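Local atomic coordinates of cadherin-5 (Gallus gallus, PDB entry 3PPE), a protein that mediates calcium-dependent, largely homophilic adhesion between endothelial cells and helps couple actin fibres to their junctions, and is represented here by its extracellular domains EC1 and EC2. Residues I103-F109 against K125-E129; A137-T141 against K183-G187. One frame throughout, in Å; residues are numbered along the deposited sequence.

How the contacts relate
Both contacts lie in the second cadherin domain, with centres about 17 Å apart and nearest atoms about 6 Å apart, so they do not touch. Contact 1 is partly buried: its two phenylalanines, Val126 and Ala128 face inward against strands 175-184 and 194-202, while Ile103, Val105 and Glu129 remain at the surface. Contact 2 is a surface contact between two turns, with Asp184 as its buried residue. Strand 175-184 relates the two, since Phe104 and Val126 pack on it and segment 183-187 begins on its last residues. Backbone hydrogen bonds and ring packing join 103-109 to 125-129, whereas a shared calcium ion draws 137-141 and 183-187 together.

Contact 1. Residues I103-F109 against K125-E129; sequences IFVQKIF and KVTAE
The ring of Phe104 takes Ala128 CB over one face, 4.0 Å from the ring centroid and 13° off the normal, a CH-pi contact displaced toward the rim. At the edge of this ring, Val126 CG2 lies 3.6 Å from Phe104 CE2. The other methyl of Val126, CG1, sits over a face of Phe109, 3.9 Å from its centroid; Gln106 CB covers the opposite face, and Thr127 O is near the ring plane at the edge. With CG1 anti to its carbonyl carbon (chi1 -57°), Val126 sends one branch to each phenylalanine. The backbones pair as antiparallel strands: Ile103 N donates to Glu129 O (2.8 Å) and Glu129 N returns a bond to Ile103 O (2.9 Å). Beyond the non-hydrogen-bonded pair Phe104-Ala128, Val105 N reaches Thr127 O at 3.0 Å, in the carbonyl plane, though the angle at hydrogen is 146°. On the outer side Val105 CG1 lies 3.6 Å from Glu129 CD, the two side chains crossing at about a right angle. Strand 103-104 thus pairs with 122-129 as the outermost strand of its sheet, and the chain then passes to 108-114 in the facing sheet of the beta sandwich. Apolar packing holds the inner side, while three peptide bonds fix the register.

Contact 2. Residues A137-T141 against K183-G187; sequences AGHAT and KDALG. With CA (calcium ion), chain D.
The calcium site on the EC2 side of the EC1-EC2 junction brings His139 and Asp184 together around one ion. The main-chain oxygen His139 O binds calcium at 2.3 Å, and Asp184 OD1 binds it at 2.6 Å; Asn98, Asn100, Asp130 and Asp132 complete the site. With CG between its own backbone N and carbonyl carbon (chi1 75°), Asp184 presents OD1 to the ion and turns OD2 back to its own turn. Asp184 OD2 accepts weak hydrogen bonds from Leu186 N at 3.0 Å and Gly187 N at 2.8 Å, and another bond from Leu188 N. Together with the metal bond, these contacts should limit rotation of the carboxylate. Each segment forms a type I beta turn, Gly138-Thr141 before strand 142-148 and Asp184-Gly187 at the end of strand 175-184, on the side of the cadherin sandwich facing EC1. Such interdomain calcium ions make the connection rigid and help curve the full-length ectodomain. Between the turns, Leu186 CD1 lies 3.4 Å from Gly138 O, while Leu186 CD2 approaches His139 CD2 obliquely at 4.1 Å. Ala185 CB packs against both CB and CG2 of Thr141, each at 3.8 Å. The imidazole of His139 does not bind this ion; its ND1 hydrogen-bonds Asp96 OD1.

Contact 1. Residues I103-F109 against K125-E129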
loop_
_atom_site.group_PDB
_atom_site.type_symbol
_atom_site.label_atom_id
_atom_site.label_comp_id
_atom_site.label_asym_id
_atom_site.label_seq_id
_atom_site.Cartn_x
_atom_site.Cartn_y
_atom_site.Cartn_z
ATOM N N ILE A 103 15.603 11.564 -23.934
ATOM C CA ILE A 103 16.702 11.191 -24.837
ATOM C C ILE A 103 16.338 11.637 -26.243
ATOM O O ILE A 103 15.223 11.420 -26.705
ATOM C CB ILE A 103 17.011 9.654 -24.809
ATOM C CG1 ILE A 103 17.461 9.193 -23.408
ATOM C CG2 ILE A 103 18.127 9.272 -25.801
ATOM C CD1 ILE A 103 17.057 7.769 -23.150
ATOM N N PHE A 104 17.270 12.295 -26.928
ATOM C CA PHE A 104 16.960 12.777 -28.274
ATOM C C PHE A 104 16.597 11.656 -29.218
ATOM O O PHE A 104 16.997 10.518 -28.988
ATOM C CB PHE A 104 18.082 13.649 -28.793
ATOM C CG PHE A 104 18.024 15.037 -28.228
ATOM C CD1 PHE A 104 18.791 15.379 -27.121
ATOM C CD2 PHE A 104 17.142 15.982 -28.774
ATOM C CE1 PHE A 104 18.739 16.695 -26.577
ATOM C CE2 PHE A 104 17.061 17.278 -28.222
ATOM C CZ PHE A 104 17.885 17.616 -27.123
ATOM N N VAL A 105 15.851 11.961 -30.276
ATOM C CA VAL A 105 15.447 10.920 -31.225
ATOM C C VAL A 105 16.497 10.652 -32.323
ATOM O O VAL A 105 16.394 9.660 -33.020
ATOM C CB VAL A 105 14.041 11.160 -31.849
ATOM C CG1 VAL A 105 12.953 11.200 -30.770
ATOM C CG2 VAL A 105 14.014 12.434 -32.705
ATOM N N GLN A 106 17.507 11.515 -32.436
ATOM C CA GLN A 106 18.595 11.394 -33.424
ATOM C C GLN A 106 19.815 11.961 -32.728
ATOM O O GLN A 106 19.699 12.895 -31.942
ATOM C CB GLN A 106 18.390 12.277 -34.693
ATOM C CG GLN A 106 17.106 12.036 -35.445
ATOM C CD GLN A 106 16.807 13.030 -36.519
ATOM O OE1 GLN A 106 17.712 13.711 -37.088
ATOM N NE2 GLN A 106 15.542 13.111 -36.848
ATOM N N LYS A 107 20.973 11.411 -33.058
ATOM C CA LYS A 107 22.259 11.960 -32.637
ATOM C C LYS A 107 22.552 13.362 -33.211
ATOM O O LYS A 107 23.062 14.231 -32.503
ATOM C CB LYS A 107 23.354 11.013 -33.122
ATOM C CG LYS A 107 24.730 11.327 -32.528
ATOM C CD LYS A 107 24.812 10.940 -31.034
ATOM C CE LYS A 107 26.281 10.755 -30.645
ATOM N NZ LYS A 107 26.477 10.791 -29.157
ATOM N N ILE A 108 22.274 13.529 -34.510
ATOM C CA ILE A 108 22.466 14.752 -35.253
ATOM C C ILE A 108 21.160 15.139 -35.988
ATOM O O ILE A 108 20.561 14.342 -36.738
ATOM C CB ILE A 108 23.658 14.631 -36.248
ATOM C CG1 ILE A 108 24.971 14.235 -35.516
ATOM C CG2 ILE A 108 23.825 15.924 -37.056
ATOM C CD1 ILE A 108 26.168 14.058 -36.472
ATOM N N PHE A 109 20.695 16.357 -35.707
ATOM C CA PHE A 109 19.652 17.018 -36.482
ATOM C C PHE A 109 20.250 18.022 -37.475
ATOM O O PHE A 109 21.312 18.585 -37.253
ATOM C CB PHE A 109 18.671 17.752 -35.554
ATOM C CG PHE A 109 18.027 16.873 -34.504
ATOM C CD1 PHE A 109 18.688 16.593 -33.290
ATOM C CD2 PHE A 109 16.746 16.375 -34.706
ATOM C CE1 PHE A 109 18.056 15.788 -32.302
ATOM C CE2 PHE A 109 16.115 15.633 -33.737
ATOM C CZ PHE A 109 16.759 15.314 -32.542
ATOM N N LYS A 125 13.198 21.794 -35.734
ATOM C CA LYS A 125 12.699 21.337 -34.449
ATOM C C LYS A 125 13.538 20.144 -34.019
ATOM O O LYS A 125 13.833 19.269 -34.829
ATOM C CB LYS A 125 11.225 20.912 -34.511
ATOM C CG LYS A 125 10.622 20.664 -33.093
ATOM C CD LYS A 125 9.272 19.999 -33.137
ATOM C CE LYS A 125 8.736 19.660 -31.725
ATOM N NZ LYS A 125 9.635 18.742 -30.907
ATOM N N VAL A 126 13.954 20.124 -32.761
ATOM C CA VAL A 126 14.582 18.924 -32.192
ATOM C C VAL A 126 13.553 18.290 -31.231
ATOM O O VAL A 126 12.625 18.979 -30.776
ATOM C CB VAL A 126 15.985 19.208 -31.503
ATOM C CG1 VAL A 126 16.961 19.871 -32.512
ATOM C CG2 VAL A 126 15.889 20.081 -30.208
ATOM N N THR A 127 13.716 17.013 -30.917
ATOM C CA THR A 127 12.765 16.290 -30.060
ATOM C C THR A 127 13.525 15.284 -29.224
ATOM O O THR A 127 14.309 14.500 -29.768
ATOM C CB THR A 127 11.730 15.502 -30.926
ATOM O OG1 THR A 127 11.113 16.388 -31.842
ATOM C CG2 THR A 127 10.604 14.819 -30.057
ATOM N N ALA A 128 13.291 15.313 -27.913
ATOM C CA ALA A 128 13.720 14.250 -27.011
ATOM C C ALA A 128 12.481 13.618 -26.367
ATOM O O ALA A 128 11.467 14.309 -26.144
ATOM C CB ALA A 128 14.667 14.799 -25.949
ATOM N N GLU A 129 12.530 12.306 -26.128
ATOM C CA GLU A 129 11.386 11.587 -25.555
ATOM C C GLU A 129 11.814 11.057 -24.203
ATOM O O GLU A 129 12.953 10.652 -24.008
ATOM C CB GLU A 129 10.925 10.409 -26.435
ATOM C CG GLU A 129 10.650 10.749 -27.889
ATOM C CD GLU A 129 10.444 9.503 -28.741
ATOM O OE1 GLU A 129 11.218 8.502 -28.600
ATOM O OE2 GLU A 129 9.497 9.518 -29.560
#

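Contact 2. Residues A137-T141 against K183-G187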
loop_
_atom_site.group_PDB
_atom_site.type_symbol
_atom_site.label_atom_id
_atom_site.label_comp_id
_atom_site.label_asym_id
_atom_site.label_seq_id
_atom_site.Cartn_x
_atom_site.Cartn_y
_atom_site.Cartn_z
ATOM N N ALA A 137 2.807 13.849 -12.741
ATOM C CA ALA A 137 3.150 15.259 -12.597
ATOM C C ALA A 137 4.581 15.406 -13.103
ATOM O O ALA A 137 5.538 15.208 -12.354
ATOM C CB ALA A 137 3.047 15.717 -11.150
ATOM N N GLY A 138 4.720 15.753 -14.379
ATOM C CA GLY A 138 5.942 16.357 -14.876
ATOM C C GLY A 138 6.969 15.325 -15.297
ATOM O O GLY A 138 8.025 15.668 -15.829
ATOM N N HIS A 139 6.657 14.056 -15.060
ATOM C CA HIS A 139 7.653 12.995 -15.139
ATOM C C HIS A 139 8.215 12.869 -16.551
ATOM O O HIS A 139 9.386 12.534 -16.737
ATOM C CB HIS A 139 7.052 11.661 -14.692
ATOM C CG HIS A 139 6.949 11.513 -13.205
ATOM N ND1 HIS A 139 6.746 10.296 -12.591
ATOM C CD2 HIS A 139 7.021 12.429 -12.211
ATOM C CE1 HIS A 139 6.697 10.469 -11.282
ATOM N NE2 HIS A 139 6.861 11.754 -11.025
ATOM N N ALA A 140 7.374 13.139 -17.543
ATOM C CA ALA A 140 7.777 13.041 -18.934
ATOM C C ALA A 140 7.662 14.428 -19.585
ATOM O O ALA A 140 7.492 14.556 -20.804
ATOM C CB ALA A 140 6.900 12.060 -19.632
ATOM N N THR A 141 7.738 15.473 -18.778
ATOM C CA THR A 141 7.709 16.816 -19.280
ATOM C C THR A 141 9.139 17.172 -19.719
ATOM O O THR A 141 10.041 17.210 -18.884
ATOM C CB THR A 141 7.281 17.808 -18.178
ATOM O OG1 THR A 141 5.942 17.521 -17.768
ATOM C CG2 THR A 141 7.295 19.237 -18.709
ATOM N N LYS A 183 15.959 17.804 -20.681
ATOM C CA LYS A 183 15.899 17.651 -19.232
ATOM C C LYS A 183 14.470 17.804 -18.720
ATOM O O LYS A 183 13.852 18.856 -18.881
ATOM C CB LYS A 183 16.814 18.668 -18.548
ATOM C CG LYS A 183 16.616 18.769 -17.045
ATOM C CD LYS A 183 17.716 19.593 -16.396
ATOM C CE LYS A 183 17.710 21.023 -16.908
ATOM N NZ LYS A 183 16.900 21.921 -16.040
ATOM N N ASP A 184 13.952 16.748 -18.102
ATOM C CA ASP A 184 12.568 16.729 -17.647
ATOM C C ASP A 184 12.360 17.678 -16.472
ATOM O O ASP A 184 13.319 18.090 -15.817
ATOM C CB ASP A 184 12.151 15.309 -17.256
ATOM C CG ASP A 184 12.735 14.876 -15.925
ATOM O OD1 ASP A 184 12.763 13.657 -15.655
ATOM O OD2 ASP A 184 13.166 15.755 -15.150
ATOM N N ALA A 185 11.104 18.022 -16.209
ATOM C CA ALA A 185 10.783 19.188 -15.396
ATOM C C ALA A 185 11.242 19.000 -13.955
ATOM O O ALA A 185 11.290 19.953 -13.178
ATOM C CB ALA A 185 9.290 19.476 -15.446
ATOM N N LEU A 186 11.577 17.762 -13.603
ATOM C CA LEU A 186 12.059 17.450 -12.263
ATOM C C LEU A 186 13.583 17.438 -12.214
ATOM O O LEU A 186 14.178 17.277 -11.149
ATOM C CB LEU A 186 11.507 16.103 -11.795
ATOM C CG LEU A 186 10.031 16.077 -11.393
ATOM C CD1 LEU A 186 9.139 16.049 -12.625
ATOM C CD2 LEU A 186 9.741 14.890 -10.489
ATOM N N GLY A 187 14.208 17.608 -13.374
ATOM C CA GLY A 187 15.614 17.962 -13.438
ATOM C C GLY A 187 16.475 16.823 -13.952
ATOM O O GLY A 187 17.702 16.928 -13.988
HETATM CA CA CA D . 11.485 11.625 -16.700
#